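Local structure of haloacid delahogenase-like family hydrolase (Xanthomonas campestris pv. campestris, 2PKE) at residues 23-28 / 148-153; 77-82 / 97-102; 115-120 / 234-239; 158-163 / 168-173. The protein is probably a magnesium-dependent phosphatase of the haloacid dehalogenase superfamily, with a Rossmann-like core and a helical cap. One frame throughout, in Å; residues are numbered along the deposited sequence.

Contact 1: 23-28 / 148-153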
loop_
_atom_site.group_PDB
_atom_site.type_symbol
_atom_site.label_atom_id
_atom_site.label_comp_id
_atom_site.label_asym_id
_atom_site.label_seq_id
_atom_site.Cartn_x
_atom_site.Cartn_y
_atom_site.Cartn_z
ATOM N N THR A 23 4.111 8.072 17.014
ATOM C CA THR A 23 4.885 9.306 16.880
ATOM C C THR A 23 3.889 10.509 16.777
ATOM O O THR A 23 3.921 11.434 17.611
ATOM C CB THR A 23 5.841 9.299 15.657
ATOM O OG1 THR A 23 6.833 8.277 15.814
ATOM C CG2 THR A 23 6.504 10.672 15.508
ATOM N N LEU A 24 3.026 10.485 15.756
ATOM C CA LEU A 24 1.962 11.488 15.601
ATOM C C LEU A 24 0.646 11.095 16.303
ATOM O O LEU A 24 -0.099 11.963 16.736
ATOM C CB LEU A 24 1.681 11.776 14.119
ATOM C CG LEU A 24 2.859 12.202 13.235
ATOM C CD1 LEU A 24 2.376 12.235 11.802
ATOM C CD2 LEU A 24 3.389 13.538 13.675
ATOM N N TRP A 25 0.347 9.803 16.368
ATOM C CA TRP A 25 -0.918 9.352 16.961
ATOM C C TRP A 25 -0.650 8.048 17.686
ATOM O O TRP A 25 0.362 7.403 17.449
ATOM C CB TRP A 25 -2.030 9.176 15.863
ATOM C CG TRP A 25 -1.612 8.351 14.692
ATOM C CD1 TRP A 25 -1.372 7.007 14.700
ATOM C CD2 TRP A 25 -1.326 8.800 13.365
ATOM N NE1 TRP A 25 -0.976 6.588 13.470
ATOM C CE2 TRP A 25 -0.949 7.660 12.616
ATOM C CE3 TRP A 25 -1.387 10.049 12.722
ATOM C CZ2 TRP A 25 -0.596 7.723 11.268
ATOM C CZ3 TRP A 25 -1.059 10.106 11.384
ATOM C CH2 TRP A 25 -0.639 8.967 10.672
ATOM N N LYS A 26 -1.585 7.640 18.530
ATOM C CA LYS A 26 -1.499 6.372 19.265
ATOM C C LYS A 26 -1.860 5.204 18.348
ATOM O O LYS A 26 -2.792 5.300 17.550
ATOM C CB LYS A 26 -2.399 6.407 20.492
ATOM C CG LYS A 26 -2.078 7.584 21.390
ATOM C CD LYS A 26 -2.771 7.495 22.723
ATOM C CE LYS A 26 -2.685 8.836 23.477
ATOM N N SER A 27 -1.092 4.129 18.451
ATOM C CA SER A 27 -1.283 2.941 17.614
ATOM C C SER A 27 -1.049 1.676 18.400
ATOM O O SER A 27 -1.844 0.768 18.380
ATOM C CB SER A 27 -0.314 2.944 16.449
ATOM O OG SER A 27 -0.419 1.761 15.701
ATOM N N GLU A 28 0.076 1.642 19.081
ATOM C CA GLU A 28 0.472 0.471 19.815
ATOM C C GLU A 28 -0.570 0.081 20.866
ATOM O O GLU A 28 -0.780 -1.084 21.106
ATOM C CB GLU A 28 1.825 0.699 20.493
ATOM C CG GLU A 28 2.430 -0.584 21.007
ATOM C CD GLU A 28 2.718 -1.609 19.883
ATOM O OE1 GLU A 28 3.015 -1.208 18.717
ATOM O OE2 GLU A 28 2.664 -2.832 20.178
ATOM N N SER A 148 -6.943 11.495 11.602
ATOM C CA SER A 148 -6.128 12.165 12.616
ATOM C C SER A 148 -6.455 13.621 12.726
ATOM O O SER A 148 -6.256 14.194 13.777
ATOM C CB SER A 148 -4.605 12.033 12.353
ATOM O OG SER A 148 -4.203 12.756 11.200
ATOM N N GLY A 149 -6.902 14.218 11.624
ATOM C CA GLY A 149 -7.041 15.663 11.500
ATOM C C GLY A 149 -5.800 16.385 11.014
ATOM O O GLY A 149 -5.860 17.558 10.658
ATOM N N LEU A 150 -4.669 15.679 10.926
ATOM C CA LEU A 150 -3.404 16.281 10.492
ATOM C C LEU A 150 -3.169 16.319 8.968
ATOM O O LEU A 150 -2.114 16.716 8.553
ATOM C CB LEU A 150 -2.217 15.516 11.129
ATOM C CG LEU A 150 -2.145 15.409 12.668
ATOM C CD1 LEU A 150 -1.086 14.428 13.033
ATOM C CD2 LEU A 150 -1.844 16.751 13.318
ATOM N N SER A 151 -4.140 15.902 8.152
ATOM C CA SER A 151 -4.024 15.937 6.663
ATOM C C SER A 151 -3.644 17.256 6.064
ATOM O O SER A 151 -2.951 17.310 5.073
ATOM C CB SER A 151 -5.349 15.533 5.989
ATOM O OG SER A 151 -5.489 14.155 6.062
ATOM N N ASP A 152 -4.148 18.334 6.619
ATOM C CA ASP A 152 -3.795 19.640 6.104
ATOM C C ASP A 152 -2.312 19.935 6.218
ATOM O O ASP A 152 -1.815 20.739 5.440
ATOM C CB ASP A 152 -4.625 20.765 6.758
ATOM C CG ASP A 152 -4.371 20.881 8.245
ATOM O OD1 ASP A 152 -4.273 19.855 8.926
ATOM O OD2 ASP A 152 -4.297 22.015 8.737
ATOM N N LEU A 153 -1.615 19.339 7.195
ATOM C CA LEU A 153 -0.192 19.525 7.359
ATOM C C LEU A 153 0.661 18.528 6.590
ATOM O O LEU A 153 1.830 18.782 6.374
ATOM C CB LEU A 153 0.223 19.417 8.840
ATOM C CG LEU A 153 -0.377 20.419 9.824
ATOM C CD1 LEU A 153 -0.096 20.014 11.266
ATOM C CD2 LEU A 153 0.215 21.798 9.520
#
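W25 presents the six-membered side of its indole to S148: CE3 of W25 lies 3.8 Å from CB of S148, which comes in obliquely to the ring, and CZ3 of W25 is 4.1 Å from OG of S148. L150 follows at the edge of the same ring, close to its plane, with CD1 of L150 4.4 Å from CE3 of W25. That methyl also reaches the base of the neighbouring side chain, CB of L24 lying 4.0 Å from CD1 of L150, so one leucine branch touches two consecutive residues of the 23-28 loop. The indole is turned toward S148 by a first torsion that sets CG of W25 between its backbone N and carbonyl carbon (chi1 51°). On the other segment, OG of S148 accepts the N-H of L150 at 3.0 Å and 160°, an ST turn that brings the leucine alongside the serine; the same hydroxyl is also bonded to the carbonyl of I145 in helix 138-148. G149, with positive phi, ends that helix inside the turn. Further out, L24 packs on V117 and V121 of helix 117-125, while NE1 of W25 is bonded to OD1 of D21, a magnesium ligand. T23 binds D19 and N187, the other two protein ligands of the metal, through OG1. This second-shell bonding ties the apolar contact to the acidic loop that follows strand 15-18, an arrangement consistent with the DxDxT signature and the adjoining squiggle-flap region of the haloacid dehalogenase fold, from which the helical cap departs.

Contact 2: 77-82 / 97-102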
loop_
_atom_site.group_PDB
_atom_site.type_symbol
_atom_site.label_atom_id
_atom_site.label_comp_id
_atom_site.label_asym_id
_atom_site.label_seq_id
_atom_site.Cartn_x
_atom_site.Cartn_y
_atom_site.Cartn_z
ATOM N N LEU A 77 -4.442 -12.690 10.144
ATOM C CA LEU A 77 -4.157 -13.987 9.527
ATOM C C LEU A 77 -3.085 -14.776 10.298
ATOM O O LEU A 77 -3.208 -15.999 10.451
ATOM C CB LEU A 77 -3.732 -13.807 8.082
ATOM C CG LEU A 77 -4.861 -13.361 7.157
ATOM C CD1 LEU A 77 -4.192 -12.858 5.882
ATOM C CD2 LEU A 77 -5.945 -14.467 6.876
ATOM N N SER A 78 -2.073 -14.084 10.807
ATOM C CA SER A 78 -1.073 -14.763 11.656
ATOM C C SER A 78 -1.703 -15.229 12.991
ATOM O O SER A 78 -1.359 -16.268 13.504
ATOM C CB SER A 78 0.110 -13.863 11.892
ATOM O OG SER A 78 0.808 -13.576 10.666
HETATM N N MSE A 79 -2.614 -14.442 13.554
HETATM C CA MSE A 79 -3.340 -14.833 14.767
HETATM C C MSE A 79 -4.196 -16.033 14.516
HETATM O O MSE A 79 -4.338 -16.843 15.388
HETATM C CB MSE A 79 -4.231 -13.709 15.290
HETATM C CG MSE A 79 -3.465 -12.590 15.966
HETATM SE SE MSE A 79 -4.694 -11.270 16.665
HETATM C CE MSE A 79 -3.376 -10.456 17.850
ATOM N N ILE A 80 -4.835 -16.127 13.363
ATOM C CA ILE A 80 -5.728 -17.264 13.086
ATOM C C ILE A 80 -4.848 -18.526 13.065
ATOM O O ILE A 80 -5.135 -19.562 13.729
ATOM C CB ILE A 80 -6.555 -17.090 11.755
ATOM C CG1 ILE A 80 -7.698 -16.056 11.946
ATOM C CG2 ILE A 80 -7.127 -18.452 11.296
ATOM C CD1 ILE A 80 -8.177 -15.331 10.659
ATOM N N GLU A 81 -3.762 -18.415 12.318
ATOM C CA GLU A 81 -2.820 -19.510 12.134
ATOM C C GLU A 81 -2.226 -19.949 13.469
ATOM O O GLU A 81 -2.133 -21.134 13.771
ATOM C CB GLU A 81 -1.773 -19.041 11.129
ATOM C CG GLU A 81 -1.042 -20.107 10.395
ATOM C CD GLU A 81 -0.536 -19.618 9.035
ATOM O OE1 GLU A 81 0.117 -18.548 8.972
ATOM O OE2 GLU A 81 -0.804 -20.309 8.028
ATOM N N THR A 82 -1.848 -18.986 14.289
ATOM C CA THR A 82 -1.317 -19.272 15.628
ATOM C C THR A 82 -2.321 -19.972 16.552
ATOM O O THR A 82 -1.951 -20.905 17.296
ATOM C CB THR A 82 -0.895 -17.989 16.329
ATOM O OG1 THR A 82 0.019 -17.242 15.510
ATOM C CG2 THR A 82 -0.212 -18.302 17.641
ATOM N N GLN A 97 -13.928 -16.464 14.137
ATOM C CA GLN A 97 -14.777 -15.322 13.849
ATOM C C GLN A 97 -14.374 -14.139 14.720
ATOM O O GLN A 97 -14.152 -13.027 14.214
ATOM C CB GLN A 97 -16.248 -15.664 14.103
ATOM C CG GLN A 97 -17.229 -14.549 13.742
ATOM C CD GLN A 97 -18.541 -15.107 13.271
ATOM O OE1 GLN A 97 -19.230 -15.810 14.015
ATOM N NE2 GLN A 97 -18.892 -14.828 12.019
ATOM N N ARG A 98 -14.252 -14.411 16.020
ATOM C CA ARG A 98 -13.836 -13.413 17.015
ATOM C C ARG A 98 -12.431 -12.857 16.789
ATOM O O ARG A 98 -12.171 -11.694 17.026
ATOM C CB ARG A 98 -13.995 -13.979 18.443
ATOM C CG ARG A 98 -15.382 -13.822 18.955
ATOM C CD ARG A 98 -15.775 -14.804 19.998
ATOM N NE ARG A 98 -14.788 -15.074 21.041
ATOM C CZ ARG A 98 -14.797 -14.574 22.274
ATOM N NH1 ARG A 98 -15.702 -13.684 22.657
ATOM N NH2 ARG A 98 -13.870 -14.959 23.142
ATOM N N ILE A 99 -11.522 -13.677 16.302
ATOM C CA ILE A 99 -10.199 -13.195 15.914
ATOM C C ILE A 99 -10.324 -12.277 14.691
ATOM O O ILE A 99 -9.696 -11.204 14.649
ATOM C CB ILE A 99 -9.265 -14.337 15.618
ATOM C CG1 ILE A 99 -8.963 -15.113 16.920
ATOM C CG2 ILE A 99 -7.964 -13.830 14.961
ATOM C CD1 ILE A 99 -8.191 -16.356 16.701
ATOM N N VAL A 100 -11.123 -12.662 13.694
ATOM C CA VAL A 100 -11.316 -11.766 12.545
ATOM C C VAL A 100 -11.845 -10.403 13.023
ATOM O O VAL A 100 -11.424 -9.377 12.509
ATOM C CB VAL A 100 -12.260 -12.350 11.469
ATOM C CG1 VAL A 100 -12.609 -11.263 10.385
ATOM C CG2 VAL A 100 -11.657 -13.644 10.866
ATOM N N GLU A 101 -12.759 -10.387 13.987
ATOM C CA GLU A 101 -13.303 -9.121 14.526
ATOM C C GLU A 101 -12.262 -8.283 15.219
ATOM O O GLU A 101 -12.271 -7.072 15.074
ATOM C CB GLU A 101 -14.457 -9.337 15.487
ATOM C CG GLU A 101 -15.657 -10.020 14.857
ATOM C CD GLU A 101 -16.422 -9.143 13.871
ATOM O OE1 GLU A 101 -16.083 -7.943 13.717
ATOM O OE2 GLU A 101 -17.383 -9.676 13.262
ATOM N N ILE A 102 -11.359 -8.907 15.962
ATOM C CA ILE A 102 -10.222 -8.183 16.511
ATOM C C ILE A 102 -9.519 -7.421 15.400
ATOM O O ILE A 102 -9.159 -6.257 15.526
ATOM C CB ILE A 102 -9.177 -9.114 17.169
ATOM C CG1 ILE A 102 -9.776 -9.860 18.354
ATOM C CG2 ILE A 102 -7.983 -8.276 17.673
ATOM C CD1 ILE A 102 -8.798 -10.824 18.989
#
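CG2 of I99 touches both CB of M79 (a selenomethionine), at 3.7 Å, and CG1 of I80, at 3.8 Å, on two consecutive residues of helix 72-86. The branch gets there because CG2 of I99 stands anti to the backbone N, while CG1 swings beside that N and carries CD1 to within 4.1 Å of the carbonyl O of M79. The side chain of I80 leaves its backbone to one side of the other helix, and the CG1-CD1 branch then reaches over; its terminal CD1 ends 3.9 Å from CG2 of V100. The I80 side chain thus crosses those of I99 and V100 at a slant. The two short helical segments run nearly antiparallel, 155° between their directions, with axes 9.5 Å apart. Behind this face, OG1 of T82 is bonded at 2.6 Å to the carbonyl O of S78, from the opposite side of the carbonyl plane to T82 N. I41 of helix 28-42 covers I99 and I102, and V60 of helix 57-68 touches S78 and T82. E81 is turned instead to the second subunit, bonding its R104 and Q97. Between the segments every close contact between side chains is carbon on carbon: this part of the helical cap holds by fit and burial of aliphatic carbons, while the polar groups bond within their own helix, to neighbouring helices or, for E81, also to the second subunit.

Contact 3: 115-120 / 234-239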
loop_
_atom_site.group_PDB
_atom_site.type_symbol
_atom_site.label_atom_id
_atom_site.label_comp_id
_atom_site.label_asym_id
_atom_site.label_seq_id
_atom_site.Cartn_x
_atom_site.Cartn_y
_atom_site.Cartn_z
ATOM N N ALA A 115 -0.683 14.386 22.412
ATOM C CA ALA A 115 -0.616 15.745 22.935
ATOM C C ALA A 115 0.590 16.508 22.419
ATOM O O ALA A 115 1.720 16.031 22.538
ATOM C CB ALA A 115 -0.593 15.731 24.482
ATOM N N GLY A 116 0.326 17.681 21.833
ATOM C CA GLY A 116 1.358 18.607 21.380
ATOM C C GLY A 116 1.847 18.426 19.962
ATOM O O GLY A 116 2.608 19.256 19.447
ATOM N N VAL A 117 1.398 17.356 19.311
ATOM C CA VAL A 117 1.899 17.005 17.989
ATOM C C VAL A 117 1.526 18.040 16.947
ATOM O O VAL A 117 2.381 18.543 16.241
ATOM C CB VAL A 117 1.470 15.595 17.591
ATOM C CG1 VAL A 117 1.603 15.354 16.091
ATOM C CG2 VAL A 117 2.291 14.576 18.392
ATOM N N ARG A 118 0.257 18.434 16.890
ATOM C CA ARG A 118 -0.176 19.354 15.852
ATOM C C ARG A 118 0.577 20.652 15.935
ATOM O O ARG A 118 0.956 21.228 14.885
ATOM C CB ARG A 118 -1.702 19.588 15.928
ATOM C CG ARG A 118 -2.244 20.454 14.833
ATOM C CD ARG A 118 -3.764 20.546 14.751
ATOM N NE ARG A 118 -3.867 21.437 13.642
ATOM C CZ ARG A 118 -4.077 21.096 12.389
ATOM N NH1 ARG A 118 -4.513 19.897 12.029
ATOM N NH2 ARG A 118 -3.981 22.044 11.495
ATOM N N GLU A 119 0.798 21.158 17.152
ATOM C CA GLU A 119 1.513 22.444 17.295
ATOM C C GLU A 119 2.971 22.302 16.863
ATOM O O GLU A 119 3.481 23.177 16.248
ATOM C CB GLU A 119 1.510 22.984 18.746
ATOM C CG GLU A 119 0.154 23.563 19.161
ATOM C CD GLU A 119 -0.855 22.530 19.674
ATOM O OE1 GLU A 119 -0.579 21.289 19.656
ATOM O OE2 GLU A 119 -1.943 22.990 20.114
ATOM N N ALA A 120 3.622 21.213 17.281
ATOM C CA ALA A 120 5.024 20.874 16.892
ATOM C C ALA A 120 5.166 20.846 15.353
ATOM O O ALA A 120 6.010 21.533 14.772
ATOM C CB ALA A 120 5.404 19.534 17.498
ATOM N N SER A 234 6.574 18.552 22.024
ATOM C CA SER A 234 6.798 19.986 22.217
ATOM C C SER A 234 8.296 20.364 22.057
ATOM O O SER A 234 8.640 21.501 21.678
ATOM C CB SER A 234 6.228 20.473 23.566
ATOM O OG SER A 234 6.887 19.887 24.671
ATOM N N GLY A 235 9.181 19.389 22.267
ATOM C CA GLY A 235 10.632 19.593 22.036
ATOM C C GLY A 235 11.132 19.437 20.596
ATOM O O GLY A 235 12.274 19.756 20.300
ATOM N N TRP A 236 10.264 19.015 19.672
ATOM C CA TRP A 236 10.709 18.702 18.331
ATOM C C TRP A 236 11.195 19.931 17.547
ATOM O O TRP A 236 12.188 19.825 16.848
ATOM C CB TRP A 236 9.611 18.029 17.499
ATOM C CG TRP A 236 9.210 16.631 17.896
ATOM C CD1 TRP A 236 9.895 15.777 18.671
ATOM C CD2 TRP A 236 8.057 15.919 17.429
ATOM N NE1 TRP A 236 9.228 14.575 18.778
ATOM C CE2 TRP A 236 8.089 14.635 18.033
ATOM C CE3 TRP A 236 6.940 16.275 16.648
ATOM C CZ2 TRP A 236 7.090 13.679 17.817
ATOM C CZ3 TRP A 236 5.943 15.344 16.445
ATOM C CH2 TRP A 236 6.028 14.045 17.010
ATOM N N PRO A 237 10.443 21.057 17.579
ATOM C CA PRO A 237 10.862 22.213 16.778
ATOM C C PRO A 237 12.254 22.728 17.190
ATOM O O PRO A 237 13.112 22.945 16.317
ATOM C CB PRO A 237 9.724 23.236 17.022
ATOM C CG PRO A 237 8.542 22.398 17.455
ATOM C CD PRO A 237 9.145 21.318 18.258
ATOM N N ALA A 238 12.498 22.831 18.495
ATOM C CA ALA A 238 13.830 23.219 19.023
ATOM C C ALA A 238 14.939 22.248 18.574
ATOM O O ALA A 238 16.053 22.655 18.244
ATOM C CB ALA A 238 13.800 23.317 20.582
ATOM N N ALA A 239 14.612 20.969 18.558
ATOM C CA ALA A 239 15.553 19.906 18.175
ATOM C C ALA A 239 15.882 20.019 16.711
ATOM O O ALA A 239 17.031 19.907 16.357
ATOM C CB ALA A 239 15.015 18.491 18.543
#
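The indole of W236 meets helix 117-125 with its six-membered ring, and both partners come in obliquely. CB of A120 lies 3.7 Å from CE3 of W236, and CG2 of V117 lies 4.0 Å from CH2 of W236, two atoms further round the same ring. These two residues, one helical turn apart, therefore touch neighbouring parts of the benzo ring. At its other end the indole is fixed by NE1, bonded to OG1 of T206, while I204 of strand 202-205 and I124 add further packing. CG of W236 stands anti to its own carbonyl carbon (chi1 -69°), which directs the indole to V117 and A120. The pyrrolidine of the next residue takes the outer part of the contact: CG of P237 sits 3.8 Å from the carbonyl O of A120, and CD of P237 is 4.2 Å from CB of A120. The small alanine thus allows the helix to come close to both rings at once. G116 is the N-cap residue, with positive phi, and its carbonyl O accepts from N of A120 at 3.1 Å. T23, in the acidic loop, also touches W236, whose nearest side-chain atom is about 10 Å from the magnesium ion. The contact joins the helix leading into strand 129-135 to the C-terminal helix after strand 227-229, two helices packed together on one face of the parallel sheet, as in the layered alpha/beta Rossmann-like core of the haloacid dehalogenase superfamily.

Contact 4: 158-163 / 168-173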
loop_
_atom_site.group_PDB
_atom_site.type_symbol
_atom_site.label_atom_id
_atom_site.label_comp_id
_atom_site.label_asym_id
_atom_site.label_seq_id
_atom_site.Cartn_x
_atom_site.Cartn_y
_atom_site.Cartn_z
ATOM N N GLU A 158 4.177 9.218 2.314
ATOM C CA GLU A 158 4.999 8.180 1.695
ATOM C C GLU A 158 4.898 6.921 2.516
ATOM O O GLU A 158 5.449 6.820 3.634
ATOM C CB GLU A 158 6.439 8.664 1.601
ATOM C CG GLU A 158 7.408 7.698 0.973
ATOM C CD GLU A 158 7.213 7.497 -0.516
ATOM O OE1 GLU A 158 6.519 8.329 -1.156
ATOM O OE2 GLU A 158 7.795 6.503 -1.039
ATOM N N VAL A 159 4.203 5.942 1.965
ATOM C CA VAL A 159 4.095 4.641 2.571
ATOM C C VAL A 159 5.039 3.675 1.847
ATOM O O VAL A 159 4.992 3.524 0.646
ATOM C CB VAL A 159 2.616 4.082 2.527
ATOM C CG1 VAL A 159 2.541 2.761 3.274
ATOM C CG2 VAL A 159 1.606 5.101 3.174
ATOM N N VAL A 160 5.841 2.973 2.621
ATOM C CA VAL A 160 6.831 2.052 2.097
ATOM C C VAL A 160 6.635 0.679 2.669
ATOM O O VAL A 160 5.969 0.512 3.666
ATOM C CB VAL A 160 8.248 2.531 2.466
ATOM C CG1 VAL A 160 8.453 3.956 2.046
ATOM C CG2 VAL A 160 8.520 2.376 3.938
ATOM N N SER A 161 7.276 -0.301 2.055
ATOM C CA SER A 161 7.201 -1.699 2.539
ATOM C C SER A 161 8.156 -1.976 3.704
ATOM O O SER A 161 7.843 -2.770 4.637
ATOM C CB SER A 161 7.443 -2.642 1.365
ATOM O OG SER A 161 6.214 -2.724 0.633
ATOM N N GLU A 162 9.316 -1.311 3.671
ATOM C CA GLU A 162 10.269 -1.451 4.758
ATOM C C GLU A 162 11.017 -0.153 4.895
ATOM O O GLU A 162 11.279 0.531 3.900
ATOM C CB GLU A 162 11.260 -2.595 4.565
ATOM C CG GLU A 162 12.245 -2.801 5.744
ATOM C CD GLU A 162 11.526 -3.106 7.020
ATOM O OE1 GLU A 162 11.147 -2.169 7.740
ATOM O OE2 GLU A 162 11.250 -4.295 7.273
ATOM N N LYS A 163 11.350 0.160 6.137
ATOM C CA LYS A 163 12.149 1.339 6.478
ATOM C C LYS A 163 13.616 0.899 6.621
ATOM O O LYS A 163 14.028 0.392 7.622
ATOM C CB LYS A 163 11.652 1.973 7.757
ATOM C CG LYS A 163 10.564 3.040 7.525
ATOM C CD LYS A 163 10.087 3.622 8.855
ATOM C CE LYS A 163 9.137 4.767 8.657
ATOM N NZ LYS A 163 8.437 5.097 9.952
ATOM N N TYR A 168 14.889 4.844 2.420
ATOM C CA TYR A 168 15.053 6.230 2.753
ATOM C C TYR A 168 15.809 6.967 1.661
ATOM O O TYR A 168 15.387 8.049 1.253
ATOM C CB TYR A 168 15.685 6.405 4.106
ATOM C CG TYR A 168 14.774 6.221 5.297
ATOM C CD1 TYR A 168 13.808 7.175 5.627
ATOM C CD2 TYR A 168 14.911 5.111 6.132
ATOM C CE1 TYR A 168 12.965 6.975 6.799
ATOM C CE2 TYR A 168 14.117 4.944 7.272
ATOM C CZ TYR A 168 13.146 5.881 7.577
ATOM O OH TYR A 168 12.349 5.733 8.695
ATOM N N ALA A 169 16.891 6.375 1.130
ATOM C CA ALA A 169 17.662 7.028 0.044
ATOM C C ALA A 169 16.802 7.256 -1.217
ATOM O O ALA A 169 16.887 8.299 -1.867
ATOM C CB ALA A 169 18.892 6.187 -0.293
ATOM N N ARG A 170 15.958 6.276 -1.519
ATOM C CA ARG A 170 15.073 6.362 -2.650
ATOM C C ARG A 170 14.089 7.529 -2.461
ATOM O O ARG A 170 13.904 8.359 -3.373
ATOM C CB ARG A 170 14.353 5.040 -2.829
ATOM C CG ARG A 170 13.233 5.146 -3.839
ATOM C CD ARG A 170 12.401 3.895 -3.959
ATOM N NE ARG A 170 11.492 3.549 -2.856
ATOM C CZ ARG A 170 10.492 4.288 -2.346
ATOM N NH1 ARG A 170 10.245 5.534 -2.752
ATOM N NH2 ARG A 170 9.731 3.757 -1.381
ATOM N N VAL A 171 13.526 7.639 -1.255
ATOM C CA VAL A 171 12.565 8.705 -0.956
ATOM C C VAL A 171 13.263 10.041 -1.156
ATOM O O VAL A 171 12.758 10.919 -1.887
ATOM C CB VAL A 171 11.989 8.591 0.465
ATOM C CG1 VAL A 171 11.145 9.808 0.826
ATOM C CG2 VAL A 171 11.172 7.318 0.604
ATOM N N LEU A 172 14.447 10.197 -0.569
ATOM C CA LEU A 172 15.194 11.437 -0.748
ATOM C C LEU A 172 15.597 11.740 -2.165
ATOM O O LEU A 172 15.684 12.915 -2.547
ATOM C CB LEU A 172 16.436 11.468 0.156
ATOM C CG LEU A 172 16.174 11.529 1.662
ATOM C CD1 LEU A 172 17.489 11.722 2.444
ATOM C CD2 LEU A 172 15.148 12.597 2.049
ATOM N N SER A 173 15.884 10.715 -2.949
ATOM C CA SER A 173 16.277 10.948 -4.341
ATOM C C SER A 173 15.129 11.593 -5.121
ATOM O O SER A 173 15.338 12.436 -6.002
ATOM C CB SER A 173 16.706 9.646 -5.036
ATOM O OG SER A 173 15.565 8.891 -5.402
HETATM O O HOH W 1 8.673 0.595 -0.566
#
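R170 and E158 form a salt bridge in which a single carboxylate oxygen takes both terminal nitrogens. NH1 of R170 donates to OE2 of E158 at 3.1 Å and 159°, on the syn side but 33° out of the carboxylate plane, while the bond from NH2 of R170 to OE2 is weak at 3.4 Å. The oxygen lies in the guanidinium plane, yet the two flat groups are turned 54° apart. A water accepts from S161 N at 3.1 Å and, weakly, from NH2 of R170, extending the polar link to the strand end. Next to the salt bridge, CG of E158 slides past CG2 of V171 at 3.8 Å, and CG1 of V160 lies 3.7 Å from NH2 of R170.

The other half of the contact is K163 laid across Y168. The lysine chain is extended beyond CG, and CD of K163 passes 3.1 Å from OH of Y168, a tight approach; CG of K163 is 3.8 Å from CZ of Y168. That hydroxyl is bonded to the carbonyl of S191, which fixes the ring tip against the lysine stem. NZ of K163 is gripped by D192, the magnesium ligand D19 and the carbonyl of I133. Helix 165-175 thus packs back on edge strand 157-160 as the start of a beta-alpha-beta crossover to strand 182-186, and K163, in the loop just beyond the C-terminal end of the strand, is consistent with the motif III lysine of haloacid dehalogenase active sites.

How the contacts relate
Contacts 1, 3 and 4 belong to the core around the six-stranded parallel sheet, whereas contact 2 lies in the helical cap inserted between strands 15-18 and 129-135. Contact 2 is nested in the loop that contact 1 closes, their centres about 26 Å apart. Contacts 1 and 3 alternate along the chain and touch, through a salt bridge between R118 and D152 and packing of L24 on V117; their centres are about 13 Å apart. Contact 4 follows contact 1, inside the loop closed by contact 3. The core contacts thus gather near the metal-bearing end of the sheet, contacts 1 and 4 from different loops, while the separate cap, with contact 4, borders the second subunit.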